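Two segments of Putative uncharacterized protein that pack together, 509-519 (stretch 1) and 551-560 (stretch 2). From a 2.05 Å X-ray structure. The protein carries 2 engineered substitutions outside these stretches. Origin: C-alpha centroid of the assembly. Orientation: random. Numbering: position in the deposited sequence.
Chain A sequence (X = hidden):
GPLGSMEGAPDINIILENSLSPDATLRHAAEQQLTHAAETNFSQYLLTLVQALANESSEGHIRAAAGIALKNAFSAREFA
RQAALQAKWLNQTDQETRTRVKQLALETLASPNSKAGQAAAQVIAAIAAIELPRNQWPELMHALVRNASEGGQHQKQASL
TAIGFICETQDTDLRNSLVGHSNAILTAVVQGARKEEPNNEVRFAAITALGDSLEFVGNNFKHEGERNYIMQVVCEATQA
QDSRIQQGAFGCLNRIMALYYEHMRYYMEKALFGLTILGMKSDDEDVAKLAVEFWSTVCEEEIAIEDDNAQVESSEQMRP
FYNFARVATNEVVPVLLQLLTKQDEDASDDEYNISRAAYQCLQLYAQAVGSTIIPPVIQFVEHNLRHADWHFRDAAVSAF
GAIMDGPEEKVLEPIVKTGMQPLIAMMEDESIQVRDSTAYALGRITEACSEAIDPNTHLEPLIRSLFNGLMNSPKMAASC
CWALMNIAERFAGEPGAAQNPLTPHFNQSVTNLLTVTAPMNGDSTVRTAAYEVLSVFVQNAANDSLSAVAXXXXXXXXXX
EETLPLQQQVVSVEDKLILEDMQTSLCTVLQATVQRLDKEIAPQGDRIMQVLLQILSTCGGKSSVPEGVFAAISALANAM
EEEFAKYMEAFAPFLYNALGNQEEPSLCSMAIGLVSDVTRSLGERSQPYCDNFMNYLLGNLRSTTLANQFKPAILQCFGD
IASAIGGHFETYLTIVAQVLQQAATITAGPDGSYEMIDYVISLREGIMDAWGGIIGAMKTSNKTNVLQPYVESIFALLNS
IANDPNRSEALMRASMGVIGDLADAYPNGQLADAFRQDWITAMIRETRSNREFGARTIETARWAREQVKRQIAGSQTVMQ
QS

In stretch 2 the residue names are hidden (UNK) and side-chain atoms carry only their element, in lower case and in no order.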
ATOM      1  N   SER A 509     -16.034 -27.593  12.647  1.00 49.61           N
ATOM      2  CA  SER A 509     -15.623 -26.468  11.816  1.00 49.65           C
ATOM      3  C   SER A 509     -14.778 -26.933  10.634  1.00 47.86           C
ATOM      4  O   SER A 509     -15.005 -26.515   9.500  1.00 41.99           O
ATOM      5  CB  SER A 509     -14.847 -25.443  12.647  1.00 52.30           C
ATOM      6  OG  SER A 509     -15.680 -24.842  13.623  1.00 50.55           O
ATOM      7  N   VAL A 510     -13.807 -27.795  10.914  1.00 43.10           N
ATOM      8  CA  VAL A 510     -12.958 -28.380   9.880  1.00 48.85           C
ATOM      9  C   VAL A 510     -13.798 -29.157   8.875  1.00 48.65           C
ATOM     10  O   VAL A 510     -13.585 -29.069   7.665  1.00 43.80           O
ATOM     11  CB  VAL A 510     -11.882 -29.307  10.492  1.00 50.42           C
ATOM     12  CG1 VAL A 510     -11.204 -30.136   9.410  1.00 46.36           C
ATOM     13  CG2 VAL A 510     -10.864 -28.490  11.273  1.00 47.05           C
ATOM     14  N   THR A 511     -14.765 -29.907   9.391  1.00 47.52           N
ATOM     15  CA  THR A 511     -15.698 -30.657   8.560  1.00 54.92           C
ATOM     16  C   THR A 511     -16.493 -29.737   7.636  1.00 47.91           C
ATOM     17  O   THR A 511     -16.641 -30.015   6.444  1.00 47.67           O
ATOM     18  CB  THR A 511     -16.672 -31.477   9.427  1.00 60.80           C
ATOM     19  OG1 THR A 511     -16.019 -32.666   9.888  1.00 61.40           O
ATOM     20  CG2 THR A 511     -17.902 -31.860   8.634  1.00 59.03           C
ATOM     21  N   ASN A 512     -16.992 -28.634   8.188  1.00 47.18           N
ATOM     22  CA  ASN A 512     -17.761 -27.670   7.406  1.00 48.62           C
ATOM     23  C   ASN A 512     -16.933 -27.016   6.304  1.00 48.78           C
ATOM     24  O   ASN A 512     -17.391 -26.867   5.170  1.00 44.08           O
ATOM     25  CB  ASN A 512     -18.346 -26.587   8.315  1.00 42.90           C
ATOM     26  CG  ASN A 512     -19.461 -27.111   9.202  1.00 52.86           C
ATOM     27  OD1 ASN A 512     -20.022 -28.179   8.947  1.00 55.61           O
ATOM     28  ND2 ASN A 512     -19.790 -26.358  10.247  1.00 39.05           N
ATOM     29  N   LEU A 513     -15.708 -26.631   6.646  1.00 45.95           N
ATOM     30  CA  LEU A 513     -14.823 -25.966   5.701  1.00 46.88           C
ATOM     31  C   LEU A 513     -14.356 -26.923   4.609  1.00 43.53           C
ATOM     32  O   LEU A 513     -14.193 -26.527   3.458  1.00 45.08           O
ATOM     33  CB  LEU A 513     -13.626 -25.363   6.436  1.00 45.07           C
ATOM     34  CG  LEU A 513     -13.998 -24.199   7.354  1.00 45.24           C
ATOM     35  CD1 LEU A 513     -12.862 -23.871   8.302  1.00 38.63           C
ATOM     36  CD2 LEU A 513     -14.376 -22.980   6.522  1.00 40.64           C
ATOM     37  N   LEU A 514     -14.147 -28.184   4.977  1.00 44.85           N
ATOM     38  CA  LEU A 514     -13.785 -29.209   4.004  1.00 42.28           C
ATOM     39  C   LEU A 514     -14.963 -29.534   3.091  1.00 50.30           C
ATOM     40  O   LEU A 514     -14.773 -29.901   1.928  1.00 48.79           O
ATOM     41  CB  LEU A 514     -13.294 -30.476   4.709  1.00 45.00           C
ATOM     42  CG  LEU A 514     -11.838 -30.470   5.181  1.00 52.67           C
ATOM     43  CD1 LEU A 514     -11.520 -31.719   5.988  1.00 51.07           C
ATOM     44  CD2 LEU A 514     -10.901 -30.340   3.995  1.00 47.06           C
ATOM     45  N   THR A 515     -16.177 -29.384   3.614  1.00 48.96           N
ATOM     46  CA  THR A 515     -17.379 -29.659   2.836  1.00 46.64           C
ATOM     47  C   THR A 515     -17.593 -28.602   1.761  1.00 43.13           C
ATOM     48  O   THR A 515     -17.850 -28.926   0.604  1.00 45.16           O
ATOM     49  CB  THR A 515     -18.631 -29.723   3.732  1.00 52.32           C
ATOM     50  OG1 THR A 515     -18.455 -30.732   4.734  1.00 46.22           O
ATOM     51  CG2 THR A 515     -19.870 -30.038   2.902  1.00 53.86           C
ATOM     52  N   VAL A 516     -17.470 -27.337   2.146  1.00 44.92           N
ATOM     53  CA  VAL A 516     -17.725 -26.231   1.230  1.00 46.99           C
ATOM     54  C   VAL A 516     -16.622 -26.106   0.173  1.00 49.66           C
ATOM     55  O   VAL A 516     -16.860 -25.597  -0.923  1.00 43.97           O
ATOM     56  CB  VAL A 516     -17.878 -24.893   2.003  1.00 53.21           C
ATOM     57  CG1 VAL A 516     -16.581 -24.504   2.686  1.00 46.32           C
ATOM     58  CG2 VAL A 516     -18.363 -23.781   1.082  1.00 56.28           C
ATOM     59  N   THR A 517     -15.424 -26.590   0.489  1.00 50.67           N
ATOM     60  CA  THR A 517     -14.318 -26.553  -0.467  1.00 48.16           C
ATOM     61  C   THR A 517     -14.261 -27.817  -1.325  1.00 48.35           C
ATOM     62  O   THR A 517     -13.460 -27.912  -2.258  1.00 53.30           O
ATOM     63  CB  THR A 517     -12.952 -26.380   0.237  1.00 46.76           C
ATOM     64  OG1 THR A 517     -12.810 -27.367   1.266  1.00 43.97           O
ATOM     65  CG2 THR A 517     -12.828 -24.994   0.849  1.00 40.20           C
ATOM     66  N   ALA A 518     -15.115 -28.782  -1.003  1.00 44.14           N
ATOM     67  CA  ALA A 518     -15.119 -30.079  -1.681  1.00 56.15           C
ATOM     68  C   ALA A 518     -15.496 -30.045  -3.172  1.00 67.77           C
ATOM     69  O   ALA A 518     -14.857 -30.733  -3.970  1.00 66.59           O
ATOM     70  CB  ALA A 518     -16.043 -31.042  -0.943  1.00 57.33           C
ATOM     71  N   PRO A 519     -16.533 -29.270  -3.561  1.00 67.26           N
ATOM     72  CA  PRO A 519     -16.856 -29.286  -4.992  1.00 72.09           C
ATOM     73  C   PRO A 519     -15.731 -28.739  -5.861  1.00 75.40           C
ATOM     74  O   PRO A 519     -15.041 -27.805  -5.461  1.00 77.59           O
ATOM     75  CB  PRO A 519     -18.097 -28.384  -5.086  1.00 70.21           C
ATOM     76  CG  PRO A 519     -18.686 -28.404  -3.730  1.00 69.15           C
ATOM     77  CD  PRO A 519     -17.517 -28.482  -2.798  1.00 67.61           C
ATOM     78  N   UNK A 551      -4.877 -35.662  10.816  1.00 46.75           N
ATOM     79  CA  UNK A 551      -5.854 -36.230   9.888  1.00 52.06           C
ATOM     80  C   UNK A 551      -6.179 -35.269   8.747  1.00 45.69           C
ATOM     81  O   UNK A 551      -6.309 -35.680   7.595  1.00 46.62           O
ATOM     82  c   UNK A 551      -7.140 -36.608  10.629  1.00 61.58           C
ATOM     83  o   UNK A 551      -6.937 -37.722  11.481  1.00 71.52           O
ATOM     84  N   UNK A 552      -6.313 -33.989   9.079  1.00 44.24           N
ATOM     85  CA  UNK A 552      -6.582 -32.959   8.082  1.00 44.57           C
ATOM     86  C   UNK A 552      -5.453 -32.853   7.061  1.00 44.56           C
ATOM     87  O   UNK A 552      -5.700 -32.720   5.861  1.00 43.33           O
ATOM     88  c   UNK A 552      -6.900 -30.431   7.771  1.00 44.84           C
ATOM     89  c   UNK A 552      -6.795 -31.602   8.753  1.00 48.76           C
ATOM     90  c   UNK A 552      -8.108 -30.612   6.872  1.00 52.13           C
ATOM     91  c   UNK A 552      -6.959 -29.097   8.490  1.00 38.66           C
ATOM     92  N   UNK A 553      -4.217 -32.915   7.548  1.00 45.71           N
ATOM     93  CA  UNK A 553      -3.045 -32.813   6.688  1.00 42.26           C
ATOM     94  C   UNK A 553      -3.051 -33.899   5.616  1.00 40.58           C
ATOM     95  O   UNK A 553      -2.604 -33.675   4.492  1.00 42.36           O
ATOM     96  o   UNK A 553      -1.506 -34.231   7.926  1.00 49.69           O
ATOM     97  c   UNK A 553      -1.760 -32.899   7.515  1.00 40.29           C
ATOM     98  N   UNK A 554      -3.565 -35.074   5.970  1.00 39.76           N
ATOM     99  CA  UNK A 554      -3.669 -36.190   5.033  1.00 46.99           C
ATOM    100  C   UNK A 554      -4.705 -35.919   3.945  1.00 43.46           C
ATOM    101  O   UNK A 554      -4.477 -36.212   2.772  1.00 48.53           O
ATOM    102  c   UNK A 554      -4.042 -37.501   5.754  1.00 50.66           C
ATOM    103  o   UNK A 554      -3.053 -37.807   6.742  1.00 48.53           O
ATOM    104  c   UNK A 554      -4.131 -38.655   4.762  1.00 42.46           C
ATOM    105  N   UNK A 555      -5.849 -35.369   4.344  1.00 39.38           N
ATOM    106  CA  UNK A 555      -6.893 -35.006   3.393  1.00 41.99           C
ATOM    107  C   UNK A 555      -6.382 -33.941   2.428  1.00 40.43           C
ATOM    108  O   UNK A 555      -6.564 -34.048   1.214  1.00 42.42           O
ATOM    109  c   UNK A 555      -9.184 -34.019   3.064  1.00 44.32           C
ATOM    110  c   UNK A 555      -8.753 -35.539   5.012  1.00 54.29           C
ATOM    111  c   UNK A 555      -8.161 -34.477   4.098  1.00 46.18           C
ATOM    112  N   UNK A 556      -5.746 -32.914   2.982  1.00 42.20           N
ATOM    113  CA  UNK A 556      -5.172 -31.832   2.187  1.00 40.17           C
ATOM    114  C   UNK A 556      -4.146 -32.366   1.196  1.00 42.54           C
ATOM    115  O   UNK A 556      -4.119 -31.964   0.033  1.00 41.26           O
ATOM    116  c   UNK A 556      -5.544 -30.091   3.973  1.00 44.30           C
ATOM    117  c   UNK A 556      -4.503 -30.770   3.083  1.00 41.43           C
ATOM    118  c   UNK A 556      -3.775 -29.737   2.241  1.00 36.57           C
ATOM    119  c   UNK A 556      -6.684 -29.450   3.212  1.00 42.32           C
ATOM    120  N   UNK A 557      -3.303 -33.274   1.675  1.00 39.49           N
ATOM    121  CA  UNK A 557      -2.316 -33.942   0.835  1.00 38.14           C
ATOM    122  C   UNK A 557      -2.972 -34.705  -0.311  1.00 43.70           C
ATOM    123  O   UNK A 557      -2.505 -34.659  -1.448  1.00 40.17           O
ATOM    124  c   UNK A 557      -1.462 -34.895   1.675  1.00 40.73           C
ATOM    125  c   UNK A 557       0.449 -35.289   3.246  1.00 43.31           C
ATOM    126  c   UNK A 557      -0.207 -34.289   2.303  1.00 42.16           C
ATOM    127  c   UNK A 557       0.757 -33.863   1.211  1.00 40.20           C
ATOM    128  N   UNK A 558      -4.057 -35.406  -0.001  1.00 42.58           N
ATOM    129  CA  UNK A 558      -4.803 -36.161  -1.002  1.00 46.89           C
ATOM    130  C   UNK A 558      -5.361 -35.242  -2.092  1.00 40.19           C
ATOM    131  O   UNK A 558      -5.287 -35.554  -3.282  1.00 40.34           O
ATOM    132  n   UNK A 558      -8.296 -39.701  -1.177  1.00 86.98           N
ATOM    133  o   UNK A 558      -7.632 -38.818   0.779  1.00 90.27           O
ATOM    134  c   UNK A 558      -7.556 -38.872  -0.451  1.00 85.47           C
ATOM    135  c   UNK A 558      -6.592 -37.981  -1.217  1.00 68.13           C
ATOM    136  c   UNK A 558      -5.935 -36.945  -0.332  1.00 50.43           C
ATOM    137  N   UNK A 559      -5.907 -34.105  -1.670  1.00 38.62           N
ATOM    138  CA  UNK A 559      -6.446 -33.110  -2.594  1.00 40.67           C
ATOM    139  C   UNK A 559      -5.354 -32.478  -3.450  1.00 44.68           C
ATOM    140  O   UNK A 559      -5.556 -32.224  -4.639  1.00 41.77           O
ATOM    141  c   UNK A 559      -9.311 -31.333  -0.646  1.00 39.38           C
ATOM    142  c   UNK A 559      -7.203 -32.021  -1.828  1.00 39.34           C
ATOM    143  n   UNK A 559     -12.568 -31.514   1.045  1.00 52.29           N
ATOM    144  n   UNK A 559     -10.546 -31.793  -0.015  1.00 45.92           N
ATOM    145  n   UNK A 559     -11.336 -29.676   0.426  1.00 48.34           N
ATOM    146  c   UNK A 559     -11.481 -30.993   0.486  1.00 48.46           C
ATOM    147  c   UNK A 559      -8.509 -32.495  -1.204  1.00 37.98           C
ATOM    148  N   UNK A 560      -4.199 -32.226  -2.839  1.00 36.48           N
ATOM    149  CA  UNK A 560      -3.042 -31.707  -3.561  1.00 37.26           C
ATOM    150  C   UNK A 560      -2.592 -32.671  -4.652  1.00 39.05           C
ATOM    151  O   UNK A 560      -2.319 -32.265  -5.783  1.00 35.73           O
ATOM    152  c   UNK A 560      -1.759 -29.999  -2.068  1.00 39.94           C
ATOM    153  c   UNK A 560      -1.461 -29.059  -3.224  1.00 32.05           C
ATOM    154  c   UNK A 560      -1.888 -31.431  -2.592  1.00 37.95           C
ATOM    155  c   UNK A 560      -0.668 -29.916  -1.008  1.00 41.22           C
TER

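Stretch 2 is helical throughout, so side chains about three or four residues apart should return to stretch 1, and each position can be read from its atoms. Position 551 carries one carbon followed by one oxygen. It is out of reach of stretch 1, and the two-atom hydroxymethyl group makes it S551.

Position 552 has four carbons, forked at the second, and a carbon at the end of the fork lies against L514 and V510. An unbranched first carbon followed by a fork is the signature of leucine, L552. Its CB points toward stretch 1, with chi1 t and chi2 p, and its CD1 lies 3.7 Å from CD1 of L514 and 4.0 Å from CG1 of V510, both apolar contacts.

Position 553 again shows one carbon and one oxygen, out of reach of stretch 1: S553, with chi1 p. Position 554 has a first carbon bearing one oxygen and one carbon, and it touches nothing on stretch 1. That branching defines T554, whose OG1 is hydrogen-bonded elsewhere in the structure.

At position 555 there are three carbons, the first carrying the other two, with no heteroatom, and one of the outer carbons approaches L514; this is V555. Its CB points toward stretch 1, and CG1 approaches CD2 of L514 at 4.2 Å, a light contact.

Position 556 also has four carbons, but here the fork is at the first and one arm is two carbons long, its end nearing L514. This branching separates isoleucine from leucine: I556. The CA-to-CB bond points sideways, yet the end of the side chain comes nearer, and CD1 reaches 4.4 Å from CD2 of L514.

Position 557 returns to four carbons forked at the second, buried but out of reach of stretch 1, hence L557. Position 558 has three carbons in a row, the third carrying one oxygen and one nitrogen, a terminal amide that gives Q558. The side chain is extended, exposed and out of reach.

Position 559 has three carbons, a nitrogen, and then a carbon bearing two more nitrogens, which reach L514, T517 and A518. This guanidinium identifies R559. With chi1 m and chi2 to chi4 all near 180°, the chain extends to stretch 1, where NH2 donates to O of L514 (2.9 Å, angle 171°) and NH1 to OG1 of T517 (2.9 Å, 154°). Position 560, four carbons forked at the second and out of reach of stretch 1, is L560.

The two helices run nearly parallel, 6° between their directions, with axes 12.2 Å apart at closest. That spacing leaves room for side chains to meet between them, and the register pairs V510 with L552, L514 with V555 and A518 with R559. L514 is the knob, seated among L552, V555, I556 and R559. Its CD2 lies over one face of the R559 guanidinium, 3.6 Å from NH2, while OG1 of T517 sits at the edge near its plane. That OG1 also donates to O of L513 at 2.7 Å while accepting from R559. Apolar packing thus gives way, toward the C-terminal end, to two hydrogen bonds from one side chain, within a modest 278 Å² of buried surface.

Stretch 2 551-560: SLSTVILQRL
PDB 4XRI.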